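Local coordinates for protein amidohydrolase (Brucella melitensis biovar Abortus, PDB 4F0L) that probably acts as a metal-dependent deaminase of the amidohydrolase family and holds an iron(III) ion in its metal site, at residues S66-Y71 / A108-L113; E127-H132 / E145-I150; T280-E285 / G310-T315. One frame throughout, in Å; residues are numbered along the deposited sequence.

Interaction 1 of 3, residues S66-Y71 / A108-L113; sequences SHAFQY and AVALRL. With FE (Fe (III) ion), chain E.
Two hydrogen bonds grip Tyr71 OH, one to Asp116 OD2 and one to Arg402 NH2 of the second subunit. Tyr71 belongs to a short turn with helical backbone angles just after the His-x-His metal motif at the end of strand 56-66, a hallmark of the amidohydrolase barrel. Within that motif His67 NE2 binds the iron at 2.2 Å; His65, His241, Asp329 and two waters complete six ligands, while His67 CB is turned away from helix 103-119. The turn itself is fixed by Tyr71 N donating to Ala68 O at 3.0 Å. With CG anti to the backbone N (chi1 -179°), the tyrosine reaches out to the helix, where Leu113 lies across one face of the ring: its CB sits 4.0 Å from the ring centroid, 19° off the normal, a CH-pi contact. Leu113 forks over two partners, CD1 reaching Tyr71 CD1 at 3.5 Å and CD2 turning to Ala68 CA, also at 3.5 Å. The small methyls of Ala68 and Ala110 let the backbones draw close, with CB to CB at 3.9 Å. Arg112 CG, anti to the backbone N (chi1 -174°), lies at the edge of the tyrosine ring; the bend at chi2 then turns the guanidinium so that one face lies beneath Tyr71 OH, while NE forms a salt bridge with Glu446. Val109 CG1 rests 3.4 Å from Ala68 O.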
loop_
_atom_site.group_PDB
_atom_site.type_symbol
_atom_site.label_atom_id
_atom_site.label_comp_id
_atom_site.label_asym_id
_atom_site.label_seq_id
_atom_site.Cartn_x
_atom_site.Cartn_y
_atom_site.Cartn_z
ATOM N N SER B 66 -10.106 -3.366 -15.743
ATOM C CA SER B 66 -8.733 -3.351 -16.213
ATOM C C SER B 66 -8.658 -2.738 -17.609
ATOM O O SER B 66 -9.510 -2.974 -18.447
ATOM C CB SER B 66 -8.189 -4.778 -16.251
ATOM O OG SER B 66 -7.029 -4.895 -17.040
ATOM N N HIS B 67 -7.635 -1.914 -17.820
ATOM C CA HIS B 67 -7.174 -1.545 -19.150
ATOM C C HIS B 67 -5.809 -2.092 -19.323
ATOM O O HIS B 67 -4.820 -1.479 -18.883
ATOM C CB HIS B 67 -7.150 -0.032 -19.324
ATOM C CG HIS B 67 -8.354 0.646 -18.757
ATOM N ND1 HIS B 67 -9.592 0.383 -19.189
ATOM C CD2 HIS B 67 -8.477 1.580 -17.748
ATOM C CE1 HIS B 67 -10.470 1.138 -18.481
ATOM N NE2 HIS B 67 -9.780 1.861 -17.609
ATOM N N ALA B 68 -5.722 -3.226 -20.013
ATOM C CA ALA B 68 -4.504 -4.035 -19.999
ATOM C C ALA B 68 -3.285 -3.250 -20.481
ATOM O O ALA B 68 -2.222 -3.358 -19.892
ATOM C CB ALA B 68 -4.666 -5.310 -20.810
ATOM N N PHE B 69 -3.439 -2.431 -21.518
ATOM C CA PHE B 69 -2.284 -1.724 -22.094
ATOM C C PHE B 69 -1.607 -0.768 -21.126
ATOM O O PHE B 69 -0.426 -0.524 -21.248
ATOM C CB PHE B 69 -2.651 -1.002 -23.407
ATOM C CG PHE B 69 -3.482 0.240 -23.225
ATOM C CD1 PHE B 69 -2.881 1.466 -23.047
ATOM C CD2 PHE B 69 -4.878 0.177 -23.247
ATOM C CE1 PHE B 69 -3.656 2.615 -22.886
ATOM C CE2 PHE B 69 -5.654 1.311 -23.089
ATOM C CZ PHE B 69 -5.039 2.536 -22.903
ATOM N N GLN B 70 -2.367 -0.250 -20.159
ATOM C CA GLN B 70 -1.843 0.697 -19.204
ATOM C C GLN B 70 -0.831 0.057 -18.264
ATOM O O GLN B 70 -0.013 0.771 -17.656
ATOM C CB GLN B 70 -2.978 1.415 -18.437
ATOM C CG GLN B 70 -3.813 2.304 -19.368
ATOM C CD GLN B 70 -4.964 3.005 -18.683
ATOM O OE1 GLN B 70 -5.055 3.026 -17.478
ATOM N NE2 GLN B 70 -5.819 3.652 -19.462
ATOM N N TYR B 71 -0.871 -1.270 -18.134
ATOM C CA TYR B 71 0.149 -1.984 -17.351
ATOM C C TYR B 71 1.543 -1.645 -17.872
ATOM O O TYR B 71 2.504 -1.631 -17.121
ATOM C CB TYR B 71 -0.065 -3.478 -17.468
ATOM C CG TYR B 71 0.877 -4.408 -16.702
ATOM C CD1 TYR B 71 0.817 -4.529 -15.311
ATOM C CD2 TYR B 71 1.764 -5.237 -17.400
ATOM C CE1 TYR B 71 1.659 -5.401 -14.626
ATOM C CE2 TYR B 71 2.584 -6.126 -16.741
ATOM C CZ TYR B 71 2.544 -6.198 -15.341
ATOM O OH TYR B 71 3.365 -7.102 -14.708
ATOM N N ALA B 108 1.313 -9.351 -25.559
ATOM C CA ALA B 108 2.426 -9.516 -24.611
ATOM C C ALA B 108 2.213 -8.783 -23.301
ATOM O O ALA B 108 2.428 -9.352 -22.216
ATOM C CB ALA B 108 3.737 -9.066 -25.238
ATOM N N VAL B 109 1.793 -7.530 -23.383
ATOM C CA VAL B 109 1.461 -6.738 -22.207
ATOM C C VAL B 109 0.291 -7.346 -21.406
ATOM O O VAL B 109 0.395 -7.508 -20.182
ATOM C CB VAL B 109 1.151 -5.291 -22.582
ATOM C CG1 VAL B 109 0.651 -4.511 -21.376
ATOM C CG2 VAL B 109 2.401 -4.637 -23.193
ATOM N N ALA B 110 -0.802 -7.683 -22.099
ATOM C CA ALA B 110 -1.951 -8.290 -21.423
ATOM C C ALA B 110 -1.587 -9.622 -20.763
ATOM O O ALA B 110 -2.021 -9.908 -19.663
ATOM C CB ALA B 110 -3.089 -8.491 -22.410
ATOM N N LEU B 111 -0.800 -10.445 -21.437
ATOM C CA LEU B 111 -0.379 -11.700 -20.821
ATOM C C LEU B 111 0.369 -11.464 -19.521
ATOM O O LEU B 111 0.026 -12.075 -18.482
ATOM C CB LEU B 111 0.429 -12.588 -21.779
ATOM C CG LEU B 111 0.992 -13.883 -21.167
ATOM C CD1 LEU B 111 -0.123 -14.772 -20.657
ATOM C CD2 LEU B 111 1.888 -14.632 -22.157
ATOM N N ARG B 112 1.361 -10.573 -19.534
ATOM C CA ARG B 112 2.174 -10.371 -18.341
ATOM C C ARG B 112 1.352 -9.755 -17.211
ATOM O O ARG B 112 1.566 -10.068 -16.042
ATOM C CB ARG B 112 3.401 -9.515 -18.653
ATOM C CG ARG B 112 4.386 -9.376 -17.517
ATOM C CD ARG B 112 4.981 -10.739 -17.136
ATOM N NE ARG B 112 5.815 -10.723 -15.929
ATOM C CZ ARG B 112 5.349 -10.756 -14.668
ATOM N NH1 ARG B 112 4.059 -10.817 -14.401
ATOM N NH2 ARG B 112 6.199 -10.725 -13.664
ATOM N N LEU B 113 0.416 -8.893 -17.566
ATOM C CA LEU B 113 -0.558 -8.373 -16.601
ATOM C C LEU B 113 -1.429 -9.447 -15.963
ATOM O O LEU B 113 -1.614 -9.482 -14.727
ATOM C CB LEU B 113 -1.467 -7.378 -17.277
ATOM C CG LEU B 113 -2.660 -6.942 -16.428
ATOM C CD1 LEU B 113 -2.207 -6.300 -15.126
ATOM C CD2 LEU B 113 -3.641 -6.047 -17.224
HETATM FE FE FE E . -10.889 2.797 -15.976
HETATM O O HOH W 1 -10.849 4.353 -14.456
HETATM O O HOH W 2 -9.619 4.514 -16.762
#

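Interaction 2 of 3, residues E127-H132 / E145-I150; sequences EFHYLH and EMADRI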
loop_
_atom_site.group_PDB
_atom_site.type_symbol
_atom_site.label_atom_id
_atom_site.label_comp_id
_atom_site.label_asym_id
_atom_site.label_seq_id
_atom_site.Cartn_x
_atom_site.Cartn_y
_atom_site.Cartn_z
ATOM N N GLU B 127 -12.071 -6.964 -18.539
ATOM C CA GLU B 127 -11.257 -6.145 -19.419
ATOM C C GLU B 127 -12.123 -5.119 -20.153
ATOM O O GLU B 127 -12.871 -5.446 -21.053
ATOM C CB GLU B 127 -10.502 -7.000 -20.427
ATOM C CG GLU B 127 -9.506 -6.224 -21.277
ATOM C CD GLU B 127 -8.404 -5.529 -20.478
ATOM O OE1 GLU B 127 -7.939 -6.082 -19.446
ATOM O OE2 GLU B 127 -7.995 -4.423 -20.898
ATOM N N PHE B 128 -11.982 -3.883 -19.721
ATOM C CA PHE B 128 -12.769 -2.748 -20.174
ATOM C C PHE B 128 -11.930 -2.206 -21.328
ATOM O O PHE B 128 -11.013 -1.372 -21.140
ATOM C CB PHE B 128 -12.883 -1.768 -18.989
ATOM C CG PHE B 128 -13.843 -0.623 -19.180
ATOM C CD1 PHE B 128 -13.469 0.503 -19.900
ATOM C CD2 PHE B 128 -15.050 -0.613 -18.540
ATOM C CE1 PHE B 128 -14.331 1.605 -20.014
ATOM C CE2 PHE B 128 -15.910 0.468 -18.642
ATOM C CZ PHE B 128 -15.549 1.585 -19.379
ATOM N N HIS B 129 -12.261 -2.702 -22.516
ATOM C CA HIS B 129 -11.355 -2.711 -23.639
ATOM C C HIS B 129 -11.686 -1.666 -24.681
ATOM O O HIS B 129 -12.695 -1.806 -25.409
ATOM C CB HIS B 129 -11.434 -4.090 -24.294
ATOM C CG HIS B 129 -10.618 -4.201 -25.538
ATOM N ND1 HIS B 129 -9.298 -3.994 -25.538
ATOM C CD2 HIS B 129 -10.981 -4.486 -26.855
ATOM C CE1 HIS B 129 -8.822 -4.167 -26.786
ATOM N NE2 HIS B 129 -9.852 -4.463 -27.594
ATOM N N TYR B 130 -10.870 -0.630 -24.778
ATOM C CA TYR B 130 -11.156 0.435 -25.751
ATOM C C TYR B 130 -10.093 0.676 -26.817
ATOM O O TYR B 130 -10.244 1.571 -27.632
ATOM C CB TYR B 130 -11.523 1.761 -25.058
ATOM C CG TYR B 130 -10.527 2.369 -24.109
ATOM C CD1 TYR B 130 -9.468 3.146 -24.568
ATOM C CD2 TYR B 130 -10.702 2.265 -22.737
ATOM C CE1 TYR B 130 -8.577 3.746 -23.685
ATOM C CE2 TYR B 130 -9.824 2.876 -21.848
ATOM C CZ TYR B 130 -8.776 3.612 -22.322
ATOM O OH TYR B 130 -7.912 4.211 -21.435
ATOM N N LEU B 131 -9.030 -0.114 -26.811
ATOM C CA LEU B 131 -7.968 0.058 -27.757
ATOM C C LEU B 131 -8.280 -0.845 -28.948
ATOM O O LEU B 131 -7.872 -2.019 -28.987
ATOM C CB LEU B 131 -6.649 -0.300 -27.107
ATOM C CG LEU B 131 -5.406 -0.159 -27.959
ATOM C CD1 LEU B 131 -5.277 1.232 -28.556
ATOM C CD2 LEU B 131 -4.191 -0.554 -27.103
ATOM N N HIS B 132 -9.036 -0.302 -29.908
ATOM C CA HIS B 132 -9.637 -1.122 -30.963
ATOM C C HIS B 132 -8.896 -1.148 -32.267
ATOM O O HIS B 132 -8.616 -2.214 -32.793
ATOM C CB HIS B 132 -11.058 -0.657 -31.260
ATOM C CG HIS B 132 -12.007 -0.795 -30.104
ATOM N ND1 HIS B 132 -12.214 -1.973 -29.473
ATOM C CD2 HIS B 132 -12.868 0.135 -29.502
ATOM C CE1 HIS B 132 -13.149 -1.797 -28.511
ATOM N NE2 HIS B 132 -13.532 -0.507 -28.516
ATOM N N GLU B 145 -9.540 -7.626 -33.974
ATOM C CA GLU B 145 -8.122 -7.968 -33.737
ATOM C C GLU B 145 -7.641 -7.746 -32.284
ATOM O O GLU B 145 -7.094 -8.660 -31.671
ATOM C CB GLU B 145 -7.219 -7.177 -34.676
ATOM C CG GLU B 145 -5.739 -7.504 -34.550
ATOM C CD GLU B 145 -5.394 -8.938 -34.899
ATOM O OE1 GLU B 145 -6.019 -9.503 -35.834
ATOM O OE2 GLU B 145 -4.514 -9.517 -34.231
ATOM N N MET B 146 -7.832 -6.547 -31.744
ATOM C CA MET B 146 -7.266 -6.223 -30.434
ATOM C C MET B 146 -7.962 -6.985 -29.317
ATOM O O MET B 146 -7.300 -7.424 -28.372
ATOM C CB MET B 146 -7.289 -4.713 -30.157
ATOM C CG MET B 146 -6.197 -3.954 -30.903
ATOM S SD MET B 146 -4.573 -4.366 -30.266
ATOM C CE MET B 146 -3.609 -2.920 -30.692
ATOM N N ALA B 147 -9.278 -7.190 -29.449
ATOM C CA ALA B 147 -10.039 -8.027 -28.490
ATOM C C ALA B 147 -9.598 -9.486 -28.578
ATOM O O ALA B 147 -9.521 -10.184 -27.543
ATOM C CB ALA B 147 -11.566 -7.906 -28.686
ATOM N N ASP B 148 -9.299 -9.953 -29.793
ATOM C CA ASP B 148 -8.780 -11.306 -29.979
ATOM C C ASP B 148 -7.431 -11.495 -29.245
ATOM O O ASP B 148 -7.128 -12.581 -28.731
ATOM C CB ASP B 148 -8.585 -11.643 -31.457
ATOM C CG ASP B 148 -9.872 -11.535 -32.289
ATOM O OD1 ASP B 148 -10.995 -11.321 -31.774
ATOM O OD2 ASP B 148 -9.730 -11.656 -33.517
ATOM N N ARG B 149 -6.609 -10.446 -29.251
ATOM C CA ARG B 149 -5.328 -10.486 -28.516
ATOM C C ARG B 149 -5.522 -10.617 -27.001
ATOM O O ARG B 149 -4.780 -11.366 -26.324
ATOM C CB ARG B 149 -4.495 -9.256 -28.827
ATOM C CG ARG B 149 -4.096 -9.153 -30.296
ATOM C CD ARG B 149 -3.186 -10.303 -30.706
ATOM N NE ARG B 149 -2.720 -10.142 -32.074
ATOM C CZ ARG B 149 -1.604 -10.679 -32.576
ATOM N NH1 ARG B 149 -0.770 -11.411 -31.835
ATOM N NH2 ARG B 149 -1.303 -10.465 -33.844
ATOM N N ILE B 150 -6.523 -9.902 -26.479
ATOM C CA ILE B 150 -6.899 -9.994 -25.064
ATOM C C ILE B 150 -7.288 -11.417 -24.747
ATOM O O ILE B 150 -6.756 -12.025 -23.802
ATOM C CB ILE B 150 -8.066 -9.045 -24.725
ATOM C CG1 ILE B 150 -7.636 -7.589 -24.841
ATOM C CG2 ILE B 150 -8.649 -9.337 -23.353
ATOM C CD1 ILE B 150 -6.366 -7.227 -24.094
HETATM O O HOH W 3 -9.732 -4.665 -32.704
#
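His129 stands across the helix rather than along it, its CG anti to the backbone N (chi1 176°), so that the imidazole reaches from strand 127-129 to the backbone of helix 145-157. Strand and helix belong to one beta-alpha-beta unit of the barrel and run nearly antiparallel, 164° between directions, with axes 10.6 Å apart. The side chain of Met146 runs at about a right angle to that of His129 and places CB at the edge of the ring, in plane, 3.6 Å from His129 NE2. Ala147, small enough to let the ring in, sets its methyl 3.9 Å from His129 CD2. Ile150 slides past the imidazole in the opposite sense, CG1 against ND1, and turns its other branch, CG2, to Glu127 CG at 3.8 Å. Glu127 bends at chi2, so its aliphatic part packs here while the carboxylate leaves for partners such as Tyr114 OH. Beyond the strand, Leu131 O presses on Met146 CB at 3.0 Å, a tight fit. A water bridges the two segments, donating to His132 O and accepting from Met146 N at 2.8 Å. His129 NE2 lies 3.3 Å from Ala147 N at too poor an angle to bond; the nearby Ala147 N and the N-terminal part of the helix would probably disfavour a charged imidazole.

Interaction 3 of 3, residues T280-E285 / G310-T315; sequences THMSDE and GTFNAT
Two loops on the rim of the barrel meet here, on the side where the iron is bound; the side chain of Thr280 is about 10 Å from the metal, and that of Phe312 about 4 Å from a formate probably left by the crystallisation liquor. Asn313, in the conformer described, extends its amide to the backbone of the other loop: ND2 donates to Met282 O at 2.6 Å. The bond is short but bent, 133° at the hydrogen, and ND2 approaches from above the carbonyl plane. Thr287 OG1 is a second partner of ND2. Each loop runs into a helix of the alternating strand-helix fold, and the two starts differ. Ser283, at the N-cap of helix 284-293, caps a backbone N with its side chain while its own N bonds Glu286 OE1, as in a capping box; Asn313 holds the same position before helix 314-319 but spends its amide on the cross-link. Between the loops a water accepts from Asn313 N at 2.8 Å and donates weakly to Thr280 O. Gly310 has backbone angles (145°, -172°) suited to glycine, and its lack of a side chain leaves room for His281 and for Thr280 CG2, 3.4 Å from Gly310 C. The side chains of Met282 and Phe312 run alongside each other in the same sense, with the flexible thioether's Met282 CE 3.8 Å from Phe312 CE1.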
loop_
_atom_site.group_PDB
_atom_site.type_symbol
_atom_site.label_atom_id
_atom_site.label_comp_id
_atom_site.label_asym_id
_atom_site.label_seq_id
_atom_site.Cartn_x
_atom_site.Cartn_y
_atom_site.Cartn_z
ATOM N N THR B 280 -17.363 7.782 -7.671
ATOM C CA THR B 280 -16.633 8.365 -6.549
ATOM C C THR B 280 -17.330 9.581 -5.936
ATOM O O THR B 280 -17.269 9.760 -4.713
ATOM C CB THR B 280 -15.226 8.772 -6.981
ATOM O OG1 THR B 280 -14.624 7.651 -7.651
ATOM C CG2 THR B 280 -14.372 9.262 -5.777
ATOM N N HIS B 281 -17.985 10.389 -6.756
ATOM C CA HIS B 281 -18.635 11.590 -6.277
ATOM C C HIS B 281 -20.122 11.417 -6.410
ATOM O O HIS B 281 -20.720 11.690 -7.466
ATOM C CB HIS B 281 -18.119 12.834 -7.024
ATOM C CG HIS B 281 -16.620 12.987 -6.953
ATOM N ND1 HIS B 281 -15.998 13.608 -5.928
ATOM C CD2 HIS B 281 -15.621 12.505 -7.781
ATOM C CE1 HIS B 281 -14.662 13.538 -6.097
ATOM N NE2 HIS B 281 -14.427 12.866 -7.230
ATOM N N MET B 282 -20.744 10.977 -5.322
ATOM C CA MET B 282 -22.199 10.848 -5.265
ATOM C C MET B 282 -22.770 11.556 -4.044
ATOM O O MET B 282 -22.140 11.587 -2.974
ATOM C CB MET B 282 -22.590 9.389 -5.172
ATOM C CG MET B 282 -22.370 8.599 -6.433
ATOM S SD MET B 282 -23.074 6.928 -6.358
ATOM C CE MET B 282 -22.155 6.242 -4.973
ATOM N N SER B 283 -23.963 12.125 -4.207
ATOM C CA SER B 283 -24.744 12.606 -3.061
ATOM C C SER B 283 -25.248 11.408 -2.283
ATOM O O SER B 283 -25.116 10.268 -2.740
ATOM C CB SER B 283 -25.928 13.462 -3.509
ATOM O OG SER B 283 -26.838 12.659 -4.242
ATOM N N ASP B 284 -25.816 11.671 -1.107
ATOM C CA ASP B 284 -26.331 10.602 -0.265
ATOM C C ASP B 284 -27.520 9.941 -0.967
ATOM O O ASP B 284 -27.627 8.715 -0.941
ATOM C CB ASP B 284 -26.671 11.104 1.161
ATOM C CG ASP B 284 -25.408 11.363 2.020
ATOM O OD1 ASP B 284 -24.272 10.994 1.614
ATOM O OD2 ASP B 284 -25.543 11.942 3.123
ATOM N N GLU B 285 -28.342 10.735 -1.657
ATOM C CA GLU B 285 -29.484 10.206 -2.406
ATOM C C GLU B 285 -29.072 9.343 -3.593
ATOM O O GLU B 285 -29.648 8.276 -3.793
ATOM C CB GLU B 285 -30.413 11.334 -2.908
ATOM N N GLY B 310 -10.679 10.965 -5.533
ATOM C CA GLY B 310 -11.531 11.225 -4.393
ATOM C C GLY B 310 -11.808 9.957 -3.636
ATOM O O GLY B 310 -11.273 8.886 -3.950
ATOM N N THR B 311 -12.711 10.071 -2.667
ATOM C CA THR B 311 -12.992 8.989 -1.720
ATOM C C THR B 311 -14.453 8.540 -1.866
ATOM O O THR B 311 -15.377 9.373 -1.835
ATOM C CB THR B 311 -12.737 9.485 -0.299
ATOM O OG1 THR B 311 -11.401 9.956 -0.217
ATOM C CG2 THR B 311 -12.951 8.358 0.707
ATOM N N PHE B 312 -14.663 7.242 -2.041
ATOM C CA PHE B 312 -16.021 6.671 -2.234
ATOM C C PHE B 312 -16.876 6.750 -0.954
ATOM O O PHE B 312 -16.352 6.630 0.170
ATOM C CB PHE B 312 -15.880 5.197 -2.666
ATOM C CG PHE B 312 -17.162 4.520 -3.013
ATOM C CD1 PHE B 312 -17.846 4.838 -4.181
ATOM C CD2 PHE B 312 -17.667 3.507 -2.196
ATOM C CE1 PHE B 312 -19.024 4.186 -4.506
ATOM C CE2 PHE B 312 -18.849 2.841 -2.518
ATOM C CZ PHE B 312 -19.540 3.198 -3.666
ATOM N N ASN B 313 -18.197 6.859 -1.151
ATOM C CA ASN B 313 -19.168 6.921 -0.047
ATOM C C ASN B 313 -19.472 5.523 0.464
ATOM O O ASN B 313 -20.614 5.047 0.393
ATOM C CB ASN B 313 -20.488 7.559 -0.490
ATOM C CG ASN B 313 -20.341 9.014 -0.806
ATOM O OD1 ASN B 313 -19.326 9.609 -0.486
ATOM N ND2 ASN B 313 -21.353 9.596 -1.454
ATOM N N ALA B 314 -18.438 4.874 0.995
ATOM C CA ALA B 314 -18.449 3.440 1.245
ATOM C C ALA B 314 -19.429 2.978 2.353
ATOM O O ALA B 314 -20.142 1.980 2.175
ATOM C CB ALA B 314 -17.015 2.967 1.545
ATOM N N THR B 315 -19.481 3.690 3.473
ATOM C CA THR B 315 -20.379 3.268 4.577
ATOM C C THR B 315 -21.851 3.457 4.200
ATOM O O THR B 315 -22.656 2.544 4.374
ATOM C CB THR B 315 -20.052 3.971 5.907
ATOM O OG1 THR B 315 -20.172 5.389 5.733
ATOM C CG2 THR B 315 -18.636 3.657 6.326
HETATM O O HOH W 4 -19.234 7.724 -3.629
#

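Interactions 1 and 2, centres 10 Å apart, are joined by Glu127: its OE2 takes a probable hydrogen bond from Ala68 N at 2.7 Å, and its OE1 pairs with Ser66 OG at 2.8 Å. The carboxylate braces both flanks of His67 as a second-shell group, about 9 Å from the iron, while Phe128 O accepts from His67 ND1. Interaction 1 packs the loop after strand 56-66 on helix 103-119; interaction 2 packs the end of the next strand, 122-129, on helix 145-157. The centre of interaction 3 lies 29 and 30 Å from those of interactions 1 and 2; interaction 1 supplies the ligand His67, whereas interaction 3 comes no nearer the iron than the Thr280 side chain, about 10 Å away.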